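Side-chain contacts in ubiquitin-conjugating enzyme E2 U (Homo sapiens, PDB 1YRV), which catalyses the covalent attachment of ubiquitin to other proteins, accepting it from an E1 enzyme as a thioester on its own cysteine: residues Asn38-Ile43 against Thr123-Leu128; His77-Ser80 against Tyr84-Pro87; Pro98-His103 against Val133-Pro138. All blocks are in the same frame, centred on the assembly; numbering follows the deposited sequence.

The chain is the ubiquitin-conjugating core of a longer protein. From the N terminus, helix 23-38 ends where contact 1 begins. Contact 1 closes its loop at the start of helix 124-135, with all four strands in between. Contact 2 falls within that loop and closes a short one between strands 71-77 and 88-91. It touches contact 1, since Leu124 and Ile127 pack on Phe78 and Pro87. Contact 3 opens at 98-103, inside the span of contact 1, and closes beyond it at 133-138, so the two cross. Helix 124-135 is tied near its start to the end of helix 23-38 and the turn into strand 43-47, and near its end to the loop before the predicted active-site cysteine.

Contact 1 of 3, residues Asn38-Ile43 against Thr123-Leu128; sequences NNYKGI and TLSSIL
Asn38 and Ser125 make the only hydrogen bond between these two segments. The amide ND2 of Asn38 donates to Ser125 OG at 3.3 Å. The bond is bent, with an angle of 126° at the hydrogen, and is weak. In Ser125 the hydroxyl lies beside the backbone N (chi1 -64°), which turns it toward the amide. Asp31 OD2 of helix 23-38 also accepts from Leu124 N. Asn39 then leaves the helix with positive phi, and the chain swings round to Tyr40. The Tyr40 ring is met from two directions. CB of Asn38 lies 3.4 Å above the ring plane, over its centre. Ser125 comes instead at the edge, in the plane of the ring, with its CB 3.9 Å from Tyr40 CE2. Tyr40 also opens a type II beta turn that runs to Ile43. Gly42 has a positive phi there, at backbone angles that call for glycine. The turn brings the chain into strand 43-47 at Ile43. Of the two branches of Ile43, CG2 does the touching: it stands anti to the backbone N and meets CD1 of Leu128 at 3.9 Å. These two side chains cross at a slant. Leu35 of helix 23-38 touches Tyr40 on one segment and Ser125 and Leu128 on the other. Helix 124-135 is capped by Thr123, whose OG1 accepts a weak bond from Ser126 N. The contact therefore joins helix, turn and strand of the ubiquitin-conjugating fold to its central helix mainly by apolar touch. The one hydrogen bond between the segments is long and bent and probably adds little, so the fit seems to rest more on the small serine and the branched aliphatic groups.

Contact 2 of 3, residues His77-Ser80 against Tyr84-Pro87; sequences HFTS and YAPP
The backbones of the two segments come close at Phe78 and Pro87, whose CA atoms are 4.2 Å apart. One step earlier, His77 O lies 3.3 Å from Pro87 CA. Farther on the chains part, and a water joins them. It accepts from Thr79 N at 3.1 Å and donates to Ala85 O at 2.9 Å. Phe78 and Pro87 carry the side-chain contact. They lie side by side and point the same way. Pro87 CB sits over one face of the Phe78 ring, 3.6 Å from its centroid, in a CH-pi contact shifted toward the rim near Phe78 CD2. Pro87 CG follows along the same rim, at Phe78 CE2. The segments are the two arms of the loop joining antiparallel strands 71-77 and 88-91, and Pro86-Pro87 is the proline pair that leads into the last strand of the ubiquitin-conjugating fold. Tyr82, from the tip of this loop, meets the Phe78 ring edge-to-face. An alanine in place of Phe78 would take away the face under Pro87 and is likely to leave the proline and Tyr82 without their shared aromatic partner. Thr79 OG1 accepts a hydrogen bond from Glu81 N, with Ala85 CB 4.5 Å from OG1.

Contact 3 of 3, residues Pro98-His103 against Val133-Pro138; sequences PNVDPH and VMLSNP
Asn99 meets Pro138 at about a right angle, with its amide oxygen leading. OD1 lies 3.4 Å from Pro138 CB. It comes close to Pro138 CA as well, though how close is uncertain. The CG of Asn99 is anti to its carbonyl carbon (chi1 -52°), which carries the amide across to the other segment. The same OD1 accepts a hydrogen bond from Val139 N and another from a water, at 3.0 Å from OD1. The buried oxygen is thus held by more than one donor. Pro98 approaches Pro138 differently. The two rings slant across each other, with Pro98 CB 3.9 Å from Pro138 CB. Val100 uses its CG2 branch, which stands anti to its own carbonyl carbon. It touches CD2 of Leu135 at 4.1 Å, and these two side chains again cross nearly square. After Val100 the loop is shaped by an Asx turn, in which Asp101 OD2 accepts from His103 N at 2.9 Å. His97, whose NE2 hydrogen-bonds to Leu135 O, precedes Pro98 and Asn99 in the His-Pro-Asn motif of ubiquitin-conjugating enzymes. The Asn99 side chain is about 4 Å from that of Cys108, the predicted thioester cysteine, which is consistent with a part in holding the asparagine beside the probable active site. With Leu152 of helix 146-153 against both prolines, and Phe91 of strand 88-91 against Val100 and Leu135, the loop lies between the end of helix 124-135, helix 146-153 and the sheet.

Contact 1 of 3, residues Asn38-Ile43 against Thr123-Leu128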
loop_
_atom_site.group_PDB
_atom_site.type_symbol
_atom_site.label_atom_id
_atom_site.label_comp_id
_atom_site.label_asym_id
_atom_site.label_seq_id
_atom_site.Cartn_x
_atom_site.Cartn_y
_atom_site.Cartn_z
ATOM N N ASN A 38 -11.743 -9.294 10.148
ATOM C CA ASN A 38 -10.477 -9.058 10.849
ATOM C C ASN A 38 -10.424 -7.773 11.654
ATOM O O ASN A 38 -9.659 -7.668 12.609
ATOM C CB ASN A 38 -9.315 -9.063 9.865
ATOM C CG ASN A 38 -9.100 -10.418 9.239
ATOM O OD1 ASN A 38 -9.513 -11.433 9.800
ATOM N ND2 ASN A 38 -8.441 -10.450 8.070
ATOM N N ASN A 39 -11.222 -6.799 11.235
ATOM C CA ASN A 39 -11.301 -5.497 11.888
ATOM C C ASN A 39 -9.928 -5.074 12.403
ATOM O O ASN A 39 -9.726 -4.912 13.599
ATOM C CB ASN A 39 -12.300 -5.569 13.039
ATOM C CG ASN A 39 -12.987 -4.236 13.309
ATOM O OD1 ASN A 39 -13.717 -4.094 14.292
ATOM N ND2 ASN A 39 -12.766 -3.259 12.431
ATOM N N TYR A 40 -8.986 -4.910 11.479
ATOM C CA TYR A 40 -7.638 -4.514 11.817
ATOM C C TYR A 40 -7.526 -3.050 12.218
ATOM O O TYR A 40 -7.917 -2.138 11.483
ATOM C CB TYR A 40 -6.717 -4.772 10.648
ATOM C CG TYR A 40 -6.491 -6.230 10.374
ATOM C CD1 TYR A 40 -6.310 -7.118 11.417
ATOM C CD2 TYR A 40 -6.369 -6.704 9.076
ATOM C CE1 TYR A 40 -5.999 -8.438 11.181
ATOM C CE2 TYR A 40 -6.052 -8.033 8.816
ATOM C CZ TYR A 40 -5.863 -8.896 9.876
ATOM O OH TYR A 40 -5.483 -10.200 9.656
ATOM N N LYS A 41 -6.977 -2.837 13.403
ATOM C CA LYS A 41 -6.789 -1.506 13.939
ATOM C C LYS A 41 -5.791 -0.772 13.061
ATOM O O LYS A 41 -4.758 -1.325 12.695
ATOM C CB LYS A 41 -6.251 -1.631 15.363
ATOM C CG LYS A 41 -5.738 -0.335 15.979
ATOM C CD LYS A 41 -4.450 -0.581 16.775
ATOM C CE LYS A 41 -3.955 0.692 17.489
ATOM N NZ LYS A 41 -3.796 1.901 16.605
ATOM N N GLY A 42 -6.107 0.471 12.720
ATOM C CA GLY A 42 -5.209 1.273 11.906
ATOM C C GLY A 42 -5.250 1.054 10.402
ATOM O O GLY A 42 -4.407 1.582 9.688
ATOM N N ILE A 43 -6.236 0.303 9.924
ATOM C CA ILE A 43 -6.362 0.004 8.517
ATOM C C ILE A 43 -7.803 0.103 8.025
ATOM O O ILE A 43 -8.710 -0.529 8.564
ATOM C CB ILE A 43 -5.820 -1.392 8.246
ATOM C CG1 ILE A 43 -4.301 -1.325 8.162
ATOM C CG2 ILE A 43 -6.431 -1.954 6.980
ATOM C CD1 ILE A 43 -3.639 -2.509 8.704
ATOM N N THR A 123 -3.492 -11.855 0.073
ATOM C CA THR A 123 -4.891 -11.416 0.006
ATOM C C THR A 123 -4.982 -9.917 0.326
ATOM O O THR A 123 -4.008 -9.318 0.761
ATOM C CB THR A 123 -5.741 -12.133 1.041
ATOM O OG1 THR A 123 -5.258 -11.776 2.339
ATOM C CG2 THR A 123 -5.642 -13.654 0.860
ATOM N N LEU A 124 -6.149 -9.306 0.132
ATOM C CA LEU A 124 -6.279 -7.882 0.447
ATOM C C LEU A 124 -5.696 -7.558 1.830
ATOM O O LEU A 124 -5.034 -6.533 1.986
ATOM C CB LEU A 124 -7.749 -7.437 0.401
ATOM C CG LEU A 124 -8.106 -5.942 0.559
ATOM C CD1 LEU A 124 -7.480 -5.115 -0.533
ATOM C CD2 LEU A 124 -9.635 -5.763 0.513
ATOM N N SER A 125 -5.973 -8.419 2.820
ATOM C CA SER A 125 -5.477 -8.266 4.194
ATOM C C SER A 125 -3.953 -8.302 4.274
ATOM O O SER A 125 -3.356 -7.479 4.931
ATOM C CB SER A 125 -6.038 -9.365 5.104
ATOM O OG SER A 125 -7.436 -9.269 5.212
ATOM N N SER A 126 -3.351 -9.284 3.615
ATOM C CA SER A 126 -1.904 -9.457 3.592
ATOM C C SER A 126 -1.242 -8.229 3.075
ATOM O O SER A 126 -0.323 -7.680 3.682
ATOM C CB SER A 126 -1.496 -10.586 2.656
ATOM O OG SER A 126 -1.799 -11.825 3.211
ATOM N N ILE A 127 -1.698 -7.834 1.899
ATOM C CA ILE A 127 -1.186 -6.663 1.219
ATOM C C ILE A 127 -1.260 -5.432 2.114
ATOM O O ILE A 127 -0.339 -4.626 2.152
ATOM C CB ILE A 127 -2.007 -6.409 -0.039
ATOM C CG1 ILE A 127 -1.987 -7.686 -0.919
ATOM C CG2 ILE A 127 -1.525 -5.127 -0.686
ATOM C CD1 ILE A 127 -2.831 -7.584 -2.155
ATOM N N LEU A 128 -2.358 -5.290 2.835
ATOM C CA LEU A 128 -2.522 -4.129 3.688
ATOM C C LEU A 128 -1.560 -4.190 4.885
ATOM O O LEU A 128 -0.876 -3.209 5.166
ATOM C CB LEU A 128 -3.992 -4.006 4.117
ATOM C CG LEU A 128 -5.011 -3.744 2.981
ATOM C CD1 LEU A 128 -6.480 -3.590 3.478
ATOM C CD2 LEU A 128 -4.586 -2.438 2.285
#

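Contact 2 of 3, residues His77-Ser80 against Tyr84-Pro87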
loop_
_atom_site.group_PDB
_atom_site.type_symbol
_atom_site.label_atom_id
_atom_site.label_comp_id
_atom_site.label_asym_id
_atom_site.label_seq_id
_atom_site.Cartn_x
_atom_site.Cartn_y
_atom_site.Cartn_z
ATOM N N HIS A 77 -5.269 -0.530 -7.289
ATOM C CA HIS A 77 -5.954 -0.955 -8.480
ATOM C C HIS A 77 -5.625 -2.394 -8.820
ATOM O O HIS A 77 -4.498 -2.727 -9.167
ATOM C CB HIS A 77 -5.568 -0.068 -9.649
ATOM C CG HIS A 77 -5.828 -0.696 -10.980
ATOM N ND1 HIS A 77 -7.099 -0.922 -11.462
ATOM C CD2 HIS A 77 -4.978 -1.191 -11.912
ATOM C CE1 HIS A 77 -7.023 -1.529 -12.633
ATOM N NE2 HIS A 77 -5.748 -1.704 -12.929
ATOM N N PHE A 78 -6.619 -3.252 -8.652
ATOM C CA PHE A 78 -6.507 -4.656 -9.020
ATOM C C PHE A 78 -6.921 -4.793 -10.492
ATOM O O PHE A 78 -7.570 -3.900 -11.059
ATOM C CB PHE A 78 -7.455 -5.504 -8.200
ATOM C CG PHE A 78 -7.065 -5.608 -6.775
ATOM C CD1 PHE A 78 -7.581 -4.727 -5.839
ATOM C CD2 PHE A 78 -6.174 -6.604 -6.356
ATOM C CE1 PHE A 78 -7.219 -4.834 -4.501
ATOM C CE2 PHE A 78 -5.794 -6.725 -5.014
ATOM C CZ PHE A 78 -6.313 -5.850 -4.073
ATOM N N THR A 79 -6.545 -5.912 -11.092
ATOM C CA THR A 79 -6.892 -6.226 -12.466
ATOM C C THR A 79 -7.639 -7.586 -12.491
ATOM O O THR A 79 -7.582 -8.370 -11.532
ATOM C CB THR A 79 -5.644 -6.409 -13.312
ATOM O OG1 THR A 79 -4.965 -7.601 -12.880
ATOM C CG2 THR A 79 -4.720 -5.209 -13.192
ATOM N N SER A 80 -8.290 -7.864 -13.615
ATOM C CA SER A 80 -9.030 -9.096 -13.810
ATOM C C SER A 80 -8.096 -10.300 -13.731
ATOM O O SER A 80 -8.536 -11.440 -13.744
ATOM C CB SER A 80 -9.773 -9.049 -15.162
ATOM O OG SER A 80 -8.842 -8.749 -16.209
ATOM N N TYR A 84 -3.208 -13.768 -9.770
ATOM C CA TYR A 84 -2.108 -14.249 -10.599
ATOM C C TYR A 84 -1.148 -13.054 -10.734
ATOM O O TYR A 84 0.029 -13.217 -11.045
ATOM C CB TYR A 84 -2.574 -14.648 -11.997
ATOM C CG TYR A 84 -3.186 -16.022 -12.064
ATOM C CD1 TYR A 84 -2.441 -17.158 -11.735
ATOM C CD2 TYR A 84 -4.546 -16.177 -12.308
ATOM C CE1 TYR A 84 -3.050 -18.406 -11.626
ATOM C CE2 TYR A 84 -5.156 -17.404 -12.195
ATOM C CZ TYR A 84 -4.398 -18.516 -11.848
ATOM O OH TYR A 84 -5.023 -19.724 -11.720
ATOM N N ALA A 85 -1.673 -11.856 -10.491
ATOM C CA ALA A 85 -0.921 -10.621 -10.604
ATOM C C ALA A 85 -1.224 -9.675 -9.461
ATOM O O ALA A 85 -2.370 -9.593 -8.999
ATOM C CB ALA A 85 -1.264 -9.929 -11.910
ATOM N N PRO A 86 -0.201 -8.917 -9.024
ATOM C CA PRO A 86 -0.322 -7.940 -7.929
ATOM C C PRO A 86 -1.117 -6.695 -8.301
ATOM O O PRO A 86 -1.135 -6.269 -9.448
ATOM C CB PRO A 86 1.136 -7.572 -7.603
ATOM C CG PRO A 86 1.858 -7.747 -8.964
ATOM C CD PRO A 86 1.211 -9.061 -9.453
ATOM N N PRO A 87 -1.797 -6.085 -7.324
ATOM C CA PRO A 87 -2.543 -4.881 -7.686
ATOM C C PRO A 87 -1.519 -3.773 -7.926
ATOM O O PRO A 87 -0.316 -3.986 -7.746
ATOM C CB PRO A 87 -3.419 -4.614 -6.441
ATOM C CG PRO A 87 -2.586 -5.166 -5.307
ATOM C CD PRO A 87 -1.948 -6.429 -5.898
HETATM O O HOH W 1 -4.263 -7.655 -9.957
#

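Contact 3 of 3, residues Pro98-His103 against Val133-Pro138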
loop_
_atom_site.group_PDB
_atom_site.type_symbol
_atom_site.label_atom_id
_atom_site.label_comp_id
_atom_site.label_asym_id
_atom_site.label_seq_id
_atom_site.Cartn_x
_atom_site.Cartn_y
_atom_site.Cartn_z
ATOM N N PRO A 98 11.703 7.529 1.281
ATOM C CA PRO A 98 12.846 6.871 0.644
ATOM C C PRO A 98 12.508 5.829 -0.431
ATOM O O PRO A 98 13.262 5.665 -1.387
ATOM C CB PRO A 98 13.584 6.237 1.823
ATOM C CG PRO A 98 13.199 7.117 2.984
ATOM C CD PRO A 98 11.737 7.334 2.737
ATOM N N ASN A 99 11.387 5.125 -0.287
ATOM C CA ASN A 99 11.059 4.093 -1.254
ATOM C C ASN A 99 9.886 4.386 -2.173
ATOM O O ASN A 99 9.516 3.540 -2.986
ATOM C CB ASN A 99 10.833 2.773 -0.521
ATOM C CG ASN A 99 11.979 2.429 0.411
ATOM O OD1 ASN A 99 11.763 2.103 1.570
ATOM N ND2 ASN A 99 13.201 2.521 -0.085
ATOM N N VAL A 100 9.314 5.579 -2.069
ATOM C CA VAL A 100 8.194 5.927 -2.928
ATOM C C VAL A 100 8.723 6.738 -4.096
ATOM O O VAL A 100 9.405 7.743 -3.913
ATOM C CB VAL A 100 7.128 6.730 -2.157
ATOM C CG1 VAL A 100 5.962 7.050 -3.057
ATOM C CG2 VAL A 100 6.669 5.937 -0.951
ATOM N N ASP A 101 8.438 6.269 -5.304
ATOM C CA ASP A 101 8.885 6.953 -6.504
ATOM C C ASP A 101 8.385 8.385 -6.433
ATOM O O ASP A 101 7.182 8.634 -6.502
ATOM C CB ASP A 101 8.311 6.304 -7.748
ATOM C CG ASP A 101 9.074 6.689 -8.990
ATOM O OD1 ASP A 101 9.946 5.892 -9.404
ATOM O OD2 ASP A 101 8.816 7.788 -9.537
ATOM N N PRO A 102 9.308 9.352 -6.335
ATOM C CA PRO A 102 8.911 10.759 -6.249
ATOM C C PRO A 102 8.154 11.253 -7.474
ATOM O O PRO A 102 7.445 12.260 -7.405
ATOM C CB PRO A 102 10.240 11.469 -6.042
ATOM C CG PRO A 102 11.191 10.621 -6.872
ATOM C CD PRO A 102 10.770 9.217 -6.522
ATOM N N HIS A 103 8.278 10.508 -8.574
ATOM C CA HIS A 103 7.632 10.845 -9.837
ATOM C C HIS A 103 6.323 10.076 -10.104
ATOM O O HIS A 103 5.366 10.628 -10.659
ATOM C CB HIS A 103 8.633 10.610 -10.979
ATOM C CG HIS A 103 8.377 11.454 -12.188
ATOM N ND1 HIS A 103 7.837 10.946 -13.351
ATOM C CD2 HIS A 103 8.524 12.785 -12.390
ATOM C CE1 HIS A 103 7.658 11.929 -14.216
ATOM N NE2 HIS A 103 8.065 13.055 -13.658
ATOM N N VAL A 133 3.827 -2.415 7.437
ATOM C CA VAL A 133 5.161 -2.640 7.956
ATOM C C VAL A 133 6.275 -2.127 7.072
ATOM O O VAL A 133 7.199 -1.462 7.550
ATOM C CB VAL A 133 5.418 -4.109 8.203
ATOM C CG1 VAL A 133 6.829 -4.297 8.749
ATOM C CG2 VAL A 133 4.371 -4.648 9.182
ATOM N N MET A 134 6.191 -2.437 5.786
ATOM C CA MET A 134 7.199 -2.030 4.837
ATOM C C MET A 134 7.274 -0.524 4.698
ATOM O O MET A 134 8.343 0.043 4.778
ATOM C CB MET A 134 6.926 -2.676 3.468
ATOM C CG MET A 134 6.796 -4.217 3.480
ATOM S SD MET A 134 7.021 -5.090 1.826
ATOM C CE MET A 134 6.823 -6.917 2.389
ATOM N N LEU A 135 6.142 0.133 4.503
ATOM C CA LEU A 135 6.185 1.575 4.335
ATOM C C LEU A 135 6.652 2.313 5.613
ATOM O O LEU A 135 7.023 3.505 5.569
ATOM C CB LEU A 135 4.824 2.098 3.859
ATOM C CG LEU A 135 4.561 1.872 2.361
ATOM C CD1 LEU A 135 3.065 1.901 2.072
ATOM C CD2 LEU A 135 5.297 2.918 1.510
ATOM N N SER A 136 6.663 1.606 6.740
ATOM C CA SER A 136 7.127 2.196 7.992
ATOM C C SER A 136 8.578 1.819 8.277
ATOM O O SER A 136 9.111 2.178 9.318
ATOM C CB SER A 136 6.255 1.734 9.149
ATOM O OG SER A 136 4.930 2.137 8.933
ATOM N N ASN A 137 9.202 1.102 7.350
ATOM C CA ASN A 137 10.572 0.663 7.507
ATOM C C ASN A 137 11.270 0.668 6.179
ATOM O O ASN A 137 11.451 -0.370 5.556
ATOM C CB ASN A 137 10.627 -0.743 8.098
ATOM C CG ASN A 137 10.015 -0.802 9.479
ATOM O OD1 ASN A 137 10.472 -0.116 10.400
ATOM N ND2 ASN A 137 8.960 -1.595 9.631
ATOM N N PRO A 138 11.663 1.852 5.718
ATOM C CA PRO A 138 12.363 2.041 4.449
ATOM C C PRO A 138 13.615 1.163 4.252
ATOM O O PRO A 138 14.294 0.759 5.202
ATOM C CB PRO A 138 12.695 3.530 4.481
ATOM C CG PRO A 138 11.526 4.109 5.216
ATOM C CD PRO A 138 11.373 3.151 6.359
HETATM O O HOH W 2 9.336 0.585 2.572
#